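Local coordinates for protein deseasin MCP-01 (Pseudoalteromonas sp., PDB 3VV3) that degrades collagen as a serine protease of the subtilisin family, hydrolysing peptide bonds through its alpha/beta catalytic domain, at residues Leu169-Gly174 with Ile194-Ala199; Val222-Ser227 with Ser244-Ala249; Asp232-Phe237 with Ala307-Lys312. All blocks are in the same frame, centred on the assembly; numbering follows the deposited sequence.

Contact 1 (Leu169-Gly174 with Ile194-Ala199)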
loop_
_atom_site.group_PDB
_atom_site.type_symbol
_atom_site.label_atom_id
_atom_site.label_comp_id
_atom_site.label_asym_id
_atom_site.label_seq_id
_atom_site.Cartn_x
_atom_site.Cartn_y
_atom_site.Cartn_z
ATOM N N LEU A 169 -2.016 11.694 17.788
ATOM C CA LEU A 169 -1.317 11.654 16.509
ATOM C C LEU A 169 -1.574 10.326 15.825
ATOM O O LEU A 169 -1.476 9.259 16.446
ATOM C CB LEU A 169 0.191 11.830 16.695
ATOM C CG LEU A 169 0.616 13.189 17.224
ATOM C CD1 LEU A 169 2.123 13.186 17.466
ATOM C CD2 LEU A 169 0.202 14.271 16.225
ATOM N N ASN A 170 -1.904 10.401 14.541
ATOM C CA ASN A 170 -2.079 9.214 13.724
ATOM C C ASN A 170 -0.832 8.958 12.888
ATOM O O ASN A 170 -0.412 9.813 12.095
ATOM C CB ASN A 170 -3.288 9.381 12.811
ATOM C CG ASN A 170 -3.571 8.138 12.008
ATOM O OD1 ASN A 170 -2.983 7.913 10.947
ATOM N ND2 ASN A 170 -4.454 7.311 12.520
ATOM N N ASN A 171 -0.238 7.781 13.067
ATOM C CA ASN A 171 0.984 7.424 12.360
ATOM C C ASN A 171 0.830 6.133 11.576
ATOM O O ASN A 171 1.243 5.063 12.035
ATOM C CB ASN A 171 2.147 7.330 13.348
ATOM C CG ASN A 171 2.334 8.615 14.126
ATOM O OD1 ASN A 171 1.786 8.782 15.224
ATOM N ND2 ASN A 171 3.070 9.546 13.545
ATOM N N SER A 172 0.202 6.253 10.409
ATOM C CA SER A 172 -0.039 5.118 9.514
ATOM C C SER A 172 1.135 4.945 8.568
ATOM O O SER A 172 1.002 5.086 7.346
ATOM C CB SER A 172 -1.327 5.333 8.720
ATOM O OG SER A 172 -2.462 5.271 9.573
ATOM N N TRP A 173 2.293 4.668 9.153
ATOM C CA TRP A 173 3.533 4.528 8.410
ATOM C C TRP A 173 4.506 3.711 9.236
ATOM O O TRP A 173 4.320 3.541 10.439
ATOM C CB TRP A 173 4.148 5.896 8.064
ATOM C CG TRP A 173 4.362 6.837 9.242
ATOM C CD1 TRP A 173 3.468 7.752 9.732
ATOM C CD2 TRP A 173 5.547 6.971 10.043
ATOM N NE1 TRP A 173 4.020 8.432 10.794
ATOM C CE2 TRP A 173 5.293 7.973 11.003
ATOM C CE3 TRP A 173 6.793 6.337 10.045
ATOM C CZ2 TRP A 173 6.235 8.351 11.960
ATOM C CZ3 TRP A 173 7.734 6.722 10.996
ATOM C CH2 TRP A 173 7.446 7.712 11.938
ATOM N N GLY A 174 5.543 3.201 8.586
ATOM C CA GLY A 174 6.577 2.476 9.296
ATOM C C GLY A 174 7.766 2.221 8.396
ATOM O O GLY A 174 7.682 2.396 7.180
ATOM N N ILE A 194 0.414 13.707 24.577
ATOM C CA ILE A 194 -0.048 13.287 23.258
ATOM C C ILE A 194 0.039 11.769 23.119
ATOM O O ILE A 194 1.036 11.157 23.498
ATOM C CB ILE A 194 0.787 13.963 22.154
ATOM C CG1 ILE A 194 0.624 15.484 22.250
ATOM C CG2 ILE A 194 0.376 13.455 20.759
ATOM C CD1 ILE A 194 1.520 16.265 21.288
ATOM N N LEU A 195 -1.023 11.179 22.583
ATOM C CA LEU A 195 -1.076 9.747 22.325
ATOM C C LEU A 195 -0.592 9.503 20.904
ATOM O O LEU A 195 -1.079 10.131 19.970
ATOM C CB LEU A 195 -2.519 9.261 22.462
ATOM C CG LEU A 195 -2.804 7.783 22.200
ATOM C CD1 LEU A 195 -2.308 6.951 23.372
ATOM C CD2 LEU A 195 -4.302 7.584 21.992
ATOM N N PHE A 196 0.360 8.583 20.749
ATOM C CA PHE A 196 1.029 8.336 19.471
ATOM C C PHE A 196 0.527 7.001 18.951
ATOM O O PHE A 196 1.018 5.953 19.366
ATOM C CB PHE A 196 2.556 8.279 19.693
ATOM C CG PHE A 196 3.382 8.226 18.418
ATOM C CD1 PHE A 196 3.570 7.029 17.741
ATOM C CD2 PHE A 196 3.991 9.375 17.923
ATOM C CE1 PHE A 196 4.340 6.980 16.581
ATOM C CE2 PHE A 196 4.757 9.337 16.762
ATOM C CZ PHE A 196 4.930 8.140 16.092
ATOM N N VAL A 197 -0.464 7.037 18.061
ATOM C CA VAL A 197 -1.051 5.807 17.535
ATOM C C VAL A 197 -0.269 5.363 16.304
ATOM O O VAL A 197 0.020 6.177 15.433
ATOM C CB VAL A 197 -2.524 6.015 17.161
ATOM C CG1 VAL A 197 -3.199 4.674 16.901
ATOM C CG2 VAL A 197 -3.241 6.771 18.280
ATOM N N ALA A 198 0.082 4.081 16.232
ATOM C CA ALA A 198 0.990 3.610 15.185
ATOM C C ALA A 198 0.559 2.259 14.626
ATOM O O ALA A 198 0.060 1.417 15.362
ATOM C CB ALA A 198 2.420 3.517 15.724
ATOM N N ALA A 199 0.774 2.065 13.329
ATOM C CA ALA A 199 0.349 0.857 12.632
ATOM C C ALA A 199 1.343 -0.273 12.860
ATOM O O ALA A 199 2.554 -0.048 12.841
ATOM C CB ALA A 199 0.240 1.141 11.149
HETATM O O HOH W 1 4.349 2.050 12.930
#
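Leu-169, Asn-170 and Asn-171 pair in parallel with Phe-196, Val-197 and Ala-198, the two short strand axes 4.9 Å apart at closest approach and inclined at 18°. They are the two strands of a beta-alpha-beta unit whose connection carries helix 180-191, and they lie within the central parallel sheet of the subtilase fold. Four backbone bonds form the ladder, from Leu-169 N to Leu-195 O (2.8 Å) down to a longer link from Ala-199 N to Asn-171 O (3.3 Å). Leu-169, Asn-171 and Phe-196 share one face, covered by helix 146-161. There the Asn-171 amide lies flat over the Phe-196 ring, the planes 12° apart, with Asn-171 CG 3.3 Å from Phe-196 CZ. Phe-196 CG is anti to its backbone N (chi1 -172°), starting the ring on its way beneath that amide. Beside the stack, Trp-173 CZ2 comes to the ring edge of Phe-196 at CZ (4.3 Å). Leu-169 CG packs obliquely on Ile-194 CG2 (3.6 Å). Past the strand, Ser-172 centres an inverse gamma turn; its OG bonds to the carbonyl of Ser-270, the probable nucleophile. A water donates to both Trp-173 O (2.9 Å) and Ala-199 O (2.8 Å), bridging the two segments beyond the ladder.

Contact 2 (Val222-Ser227 with Ser244-Ala249)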
loop_
_atom_site.group_PDB
_atom_site.type_symbol
_atom_site.label_atom_id
_atom_site.label_comp_id
_atom_site.label_asym_id
_atom_site.label_seq_id
_atom_site.Cartn_x
_atom_site.Cartn_y
_atom_site.Cartn_z
ATOM N N VAL A 222 2.955 5.272 23.070
ATOM C CA VAL A 222 2.768 4.623 21.775
ATOM C C VAL A 222 1.671 3.566 21.886
ATOM O O VAL A 222 1.721 2.703 22.763
ATOM C CB VAL A 222 4.080 3.968 21.273
ATOM C CG1 VAL A 222 3.825 3.075 20.063
ATOM C CG2 VAL A 222 5.130 5.043 20.952
ATOM N N LEU A 223 0.674 3.648 21.007
ATOM C CA LEU A 223 -0.405 2.672 20.981
ATOM C C LEU A 223 -0.359 1.990 19.614
ATOM O O LEU A 223 -0.624 2.619 18.598
ATOM C CB LEU A 223 -1.747 3.362 21.242
ATOM C CG LEU A 223 -3.044 2.554 21.095
ATOM C CD1 LEU A 223 -3.000 1.268 21.910
ATOM C CD2 LEU A 223 -4.246 3.402 21.485
ATOM N N SER A 224 0.024 0.713 19.604
ATOM C CA SER A 224 0.344 -0.015 18.373
ATOM C C SER A 224 -0.822 -0.880 17.953
ATOM O O SER A 224 -1.326 -1.676 18.751
ATOM C CB SER A 224 1.577 -0.918 18.563
ATOM O OG SER A 224 2.722 -0.152 18.856
ATOM N N ILE A 225 -1.222 -0.755 16.692
ATOM C CA ILE A 225 -2.504 -1.303 16.253
ATOM C C ILE A 225 -2.387 -2.369 15.158
ATOM O O ILE A 225 -1.801 -2.124 14.107
ATOM C CB ILE A 225 -3.424 -0.161 15.769
ATOM C CG1 ILE A 225 -3.594 0.887 16.883
ATOM C CG2 ILE A 225 -4.761 -0.710 15.295
ATOM C CD1 ILE A 225 -4.056 0.302 18.203
ATOM N N ALA A 226 -2.945 -3.551 15.422
ATOM C CA ALA A 226 -3.074 -4.595 14.405
ATOM C C ALA A 226 -4.396 -4.405 13.682
ATOM O O ALA A 226 -5.298 -3.715 14.181
ATOM C CB ALA A 226 -3.007 -5.990 15.049
ATOM N N SER A 227 -4.525 -5.037 12.518
ATOM C CA SER A 227 -5.722 -4.906 11.699
ATOM C C SER A 227 -6.650 -6.114 11.835
ATOM O O SER A 227 -6.195 -7.254 11.915
ATOM C CB SER A 227 -5.329 -4.727 10.227
ATOM O OG SER A 227 -6.479 -4.720 9.396
ATOM N N SER A 244 4.478 -6.224 21.906
ATOM C CA SER A 244 4.812 -5.057 21.084
ATOM C C SER A 244 3.635 -4.491 20.282
ATOM O O SER A 244 3.751 -3.425 19.667
ATOM C CB SER A 244 5.982 -5.377 20.145
ATOM O OG SER A 244 5.598 -6.321 19.162
ATOM N N VAL A 245 2.510 -5.201 20.270
ATOM C CA VAL A 245 1.285 -4.674 19.669
ATOM C C VAL A 245 0.173 -4.731 20.717
ATOM O O VAL A 245 0.083 -5.694 21.480
ATOM C CB VAL A 245 0.893 -5.450 18.385
ATOM C CG1 VAL A 245 -0.385 -4.863 17.762
ATOM C CG2 VAL A 245 2.042 -5.411 17.378
ATOM N N ASP A 246 -0.675 -3.710 20.759
ATOM C CA ASP A 246 -1.582 -3.544 21.896
ATOM C C ASP A 246 -3.000 -4.069 21.689
ATOM O O ASP A 246 -3.590 -4.649 22.601
ATOM C CB ASP A 246 -1.631 -2.066 22.293
ATOM C CG ASP A 246 -0.276 -1.540 22.699
ATOM O OD1 ASP A 246 0.370 -2.197 23.550
ATOM O OD2 ASP A 246 0.144 -0.482 22.172
ATOM N N MET A 247 -3.552 -3.843 20.502
ATOM C CA MET A 247 -4.948 -4.183 20.230
ATOM C C MET A 247 -5.194 -4.130 18.727
ATOM O O MET A 247 -4.294 -3.787 17.969
ATOM C CB MET A 247 -5.887 -3.209 20.949
ATOM C CG MET A 247 -5.708 -1.754 20.501
ATOM S SD MET A 247 -6.843 -0.626 21.345
ATOM C CE MET A 247 -8.424 -1.183 20.710
ATOM N N GLY A 248 -6.410 -4.453 18.302
ATOM C CA GLY A 248 -6.739 -4.428 16.887
ATOM C C GLY A 248 -7.908 -3.516 16.572
ATOM O O GLY A 248 -8.653 -3.130 17.467
ATOM N N ALA A 249 -8.059 -3.163 15.299
ATOM C CA ALA A 249 -9.196 -2.378 14.824
ATOM C C ALA A 249 -9.380 -2.659 13.331
ATOM O O ALA A 249 -8.462 -3.162 12.678
ATOM C CB ALA A 249 -8.977 -0.877 15.078
HETATM O O HOH W 2 2.545 0.209 22.742
#
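Asp-246 faces Ser-224 and Leu-223, and its side chain does work that a backbone carbonyl does farther along the same two segments. Its CB sits 3.6 Å from Leu-223 CD1 and is equally near the carbonyl oxygen of Ser-224. CG, anti to the carbonyl carbon, lies near Leu-223 CD1 and Ser-224 N. At the tip, OD2 accepts the N-H of Ser-224 at 2.8 Å in an almost straight bond (173°), met on the anti side and 25° out of the carboxylate plane, and also approaches Leu-223 CA (3.4 Å). The backbone N of Asp-246 returns a bond to Ser-224 O (2.9 Å), so one residue grips both polar backbone groups of Ser-224. Lys-296 of helix 292-301 also packs on this aspartate, and its charge would probably favour the carboxylate form.

Downstream, strongly twisted parallel pairing takes over, the short axes 53° apart, with Ala-226 N bonded to Met-247 O (2.9 Å) and Ala-249 N to Ala-226 O (3.0 Å). Ile-225 and Met-247 run side by side in the same direction, and Ile-225 CD1 presses tightly on Met-247 CG (3.5 Å). On the other face Val-245 CG1 covers Ala-226 CB at 3.9 Å. Helices 269-284 and 292-301 pack over the Ile-225 and Met-247 face, as expected for the last strand pair at one margin of the parallel sheet in the three-layered subtilisin-like alpha/beta fold.

Contact 3 (Asp232-Phe237 with Ala307-Lys312)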
loop_
_atom_site.group_PDB
_atom_site.type_symbol
_atom_site.label_atom_id
_atom_site.label_comp_id
_atom_site.label_asym_id
_atom_site.label_seq_id
_atom_site.Cartn_x
_atom_site.Cartn_y
_atom_site.Cartn_z
ATOM N N ASP A 232 -14.175 -10.303 12.062
ATOM C CA ASP A 232 -13.448 -10.164 13.323
ATOM C C ASP A 232 -12.224 -11.082 13.440
ATOM O O ASP A 232 -11.732 -11.308 14.545
ATOM C CB ASP A 232 -14.380 -10.317 14.543
ATOM C CG ASP A 232 -14.710 -8.982 15.210
ATOM O OD1 ASP A 232 -14.120 -7.945 14.831
ATOM O OD2 ASP A 232 -15.580 -8.962 16.111
ATOM N N ASN A 233 -11.722 -11.596 12.311
ATOM C CA ASN A 233 -10.421 -12.274 12.313
ATOM C C ASN A 233 -9.356 -11.209 12.444
ATOM O O ASN A 233 -9.620 -10.032 12.188
ATOM C CB ASN A 233 -10.106 -12.972 10.982
ATOM C CG ASN A 233 -11.165 -13.974 10.542
ATOM O OD1 ASN A 233 -11.629 -14.802 11.324
ATOM N ND2 ASN A 233 -11.507 -13.932 9.249
ATOM N N MET A 234 -8.140 -11.610 12.795
ATOM C CA MET A 234 -7.016 -10.723 12.532
ATOM C C MET A 234 -6.788 -10.772 11.024
ATOM O O MET A 234 -6.765 -11.850 10.420
ATOM C CB MET A 234 -5.760 -11.151 13.291
ATOM C CG MET A 234 -4.561 -10.252 13.008
ATOM S SD MET A 234 -3.161 -10.543 14.111
ATOM C CE MET A 234 -2.555 -12.110 13.491
ATOM N N SER A 235 -6.666 -9.604 10.404
ATOM C CA SER A 235 -6.488 -9.528 8.962
ATOM C C SER A 235 -5.308 -10.398 8.577
ATOM O O SER A 235 -4.307 -10.404 9.270
ATOM C CB SER A 235 -6.223 -8.078 8.549
ATOM O OG SER A 235 -7.285 -7.244 8.970
ATOM N N SER A 236 -5.420 -11.132 7.476
ATOM C CA SER A 236 -4.348 -12.064 7.122
ATOM C C SER A 236 -2.982 -11.398 6.965
ATOM O O SER A 236 -1.963 -12.018 7.258
ATOM C CB SER A 236 -4.701 -12.885 5.878
ATOM O OG SER A 236 -5.168 -12.049 4.842
ATOM N N PHE A 237 -2.970 -10.144 6.513
ATOM C CA PHE A 237 -1.728 -9.395 6.333
ATOM C C PHE A 237 -1.151 -8.798 7.615
ATOM O O PHE A 237 0.000 -8.375 7.632
ATOM C CB PHE A 237 -1.921 -8.268 5.305
ATOM C CG PHE A 237 -3.051 -7.326 5.644
ATOM C CD1 PHE A 237 -2.887 -6.355 6.616
ATOM C CD2 PHE A 237 -4.269 -7.416 4.985
ATOM C CE1 PHE A 237 -3.921 -5.489 6.945
ATOM C CE2 PHE A 237 -5.326 -6.541 5.300
ATOM C CZ PHE A 237 -5.147 -5.578 6.285
ATOM N N ALA A 307 -10.895 -13.528 19.854
ATOM C CA ALA A 307 -10.187 -14.806 19.852
ATOM C C ALA A 307 -8.887 -14.760 19.043
ATOM O O ALA A 307 -7.871 -15.329 19.454
ATOM C CB ALA A 307 -11.100 -15.920 19.337
ATOM N N ALA A 308 -8.924 -14.088 17.894
ATOM C CA ALA A 308 -7.758 -14.016 17.017
ATOM C C ALA A 308 -6.631 -13.159 17.598
ATOM O O ALA A 308 -5.447 -13.453 17.403
ATOM C CB ALA A 308 -8.163 -13.494 15.639
ATOM N N LEU A 309 -6.996 -12.099 18.310
ATOM C CA LEU A 309 -6.002 -11.178 18.865
ATOM C C LEU A 309 -5.481 -11.635 20.227
ATOM O O LEU A 309 -4.435 -11.182 20.689
ATOM C CB LEU A 309 -6.577 -9.762 18.958
ATOM C CG LEU A 309 -6.993 -9.163 17.607
ATOM C CD1 LEU A 309 -7.863 -7.936 17.816
ATOM C CD2 LEU A 309 -5.781 -8.831 16.750
ATOM N N ASN A 310 -6.212 -12.546 20.861
ATOM C CA ASN A 310 -5.790 -13.093 22.144
ATOM C C ASN A 310 -4.470 -13.844 22.032
ATOM O O ASN A 310 -4.332 -14.756 21.217
ATOM C CB ASN A 310 -6.869 -14.019 22.707
ATOM C CG ASN A 310 -6.484 -14.610 24.053
ATOM O OD1 ASN A 310 -6.040 -15.754 24.140
ATOM N ND2 ASN A 310 -6.637 -13.822 25.104
ATOM N N GLY A 311 -3.502 -13.460 22.857
ATOM C CA GLY A 311 -2.193 -14.085 22.840
ATOM C C GLY A 311 -1.288 -13.513 21.763
ATOM O O GLY A 311 -0.113 -13.876 21.668
ATOM N N LYS A 312 -1.830 -12.608 20.953
ATOM C CA LYS A 312 -1.049 -12.001 19.877
ATOM C C LYS A 312 -0.938 -10.478 20.025
ATOM O O LYS A 312 -0.364 -9.807 19.173
ATOM C CB LYS A 312 -1.648 -12.358 18.517
ATOM C CG LYS A 312 -1.640 -13.857 18.228
ATOM C CD LYS A 312 -2.352 -14.151 16.928
ATOM C CE LYS A 312 -2.394 -15.651 16.649
ATOM N NZ LYS A 312 -1.041 -16.193 16.367
HETATM O O HOH W 3 -11.606 -13.579 16.270
#
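Met-234 meets Ala-308, Leu-309 and Lys-312 through van der Waals contacts that begin at its backbone N and continue along the side chain. At the root, Ala-308 CB is directed at the backbone, 3.4 Å from Met-234 N, and also touches Met-234 CB at 4.1 Å. Met-234 CG is anti to the backbone N (chi1 179°) and the chain stays extended through chi2 to SD. The side chain crosses Leu-309 obliquely; SD lies 4.1 Å from Leu-309 CD2. A bend at chi3 (73°) then swings the methyl round, bringing Met-234 CE within 4.0 Å of Lys-312 CD. The two side chains cross at about a right angle, and it is the lysine's aliphatic CD that touches. Trp-240 lies next to both, packing on Met-234 and receiving the Lys-312 ammonium in a cation-pi interaction.

Polar linkage between the two loops runs through a water, with no direct hydrogen bond joining them. That water donates to Asp-232 O (2.9 Å) and accepts from Ala-308 N at 3.2 Å. The same Asp-232 carbonyl is a hydrogen-bond acceptor for the side chain of Asn-306, while the Asp-232 carboxylate forms a salt bridge with Arg-318. Within 307-312 the turn is closed by a bond from Lys-312 N to Leu-309 O (3.0 Å), which brings Lys-312 round to the methionine side.

Asn-306 and Arg-318 thus add hydrogen-bond and salt-bridge ties at the margin, whereas dispersion contacts between aliphatic groups, plus one shared water, make this a mainly apolar surface junction with little directional bonding of its own.

Contacts 1 and 2 are buried and belong to one parallel sheet: strands 195-199 and 222-228 are neighbours in it, so the ladder of contact 1 continues across the sheet into contact 2, and Val-197 packs against Ile-225 on a common face. Both rest chiefly on backbone bonds, with an amide-ring stack distinguishing the first and a carboxylate-backbone bond the second. Contact 3 is a surface junction of two loops, about 20 Å from contact 1 between centres, joined mainly by apolar contacts, with no direct hydrogen bond between its two segments. It adjoins contact 2, however: Ser-227 OG probably bonds to Ser-235 OG (2.7 Å), and Leu-309 CD1 packs on Gly-248 CA.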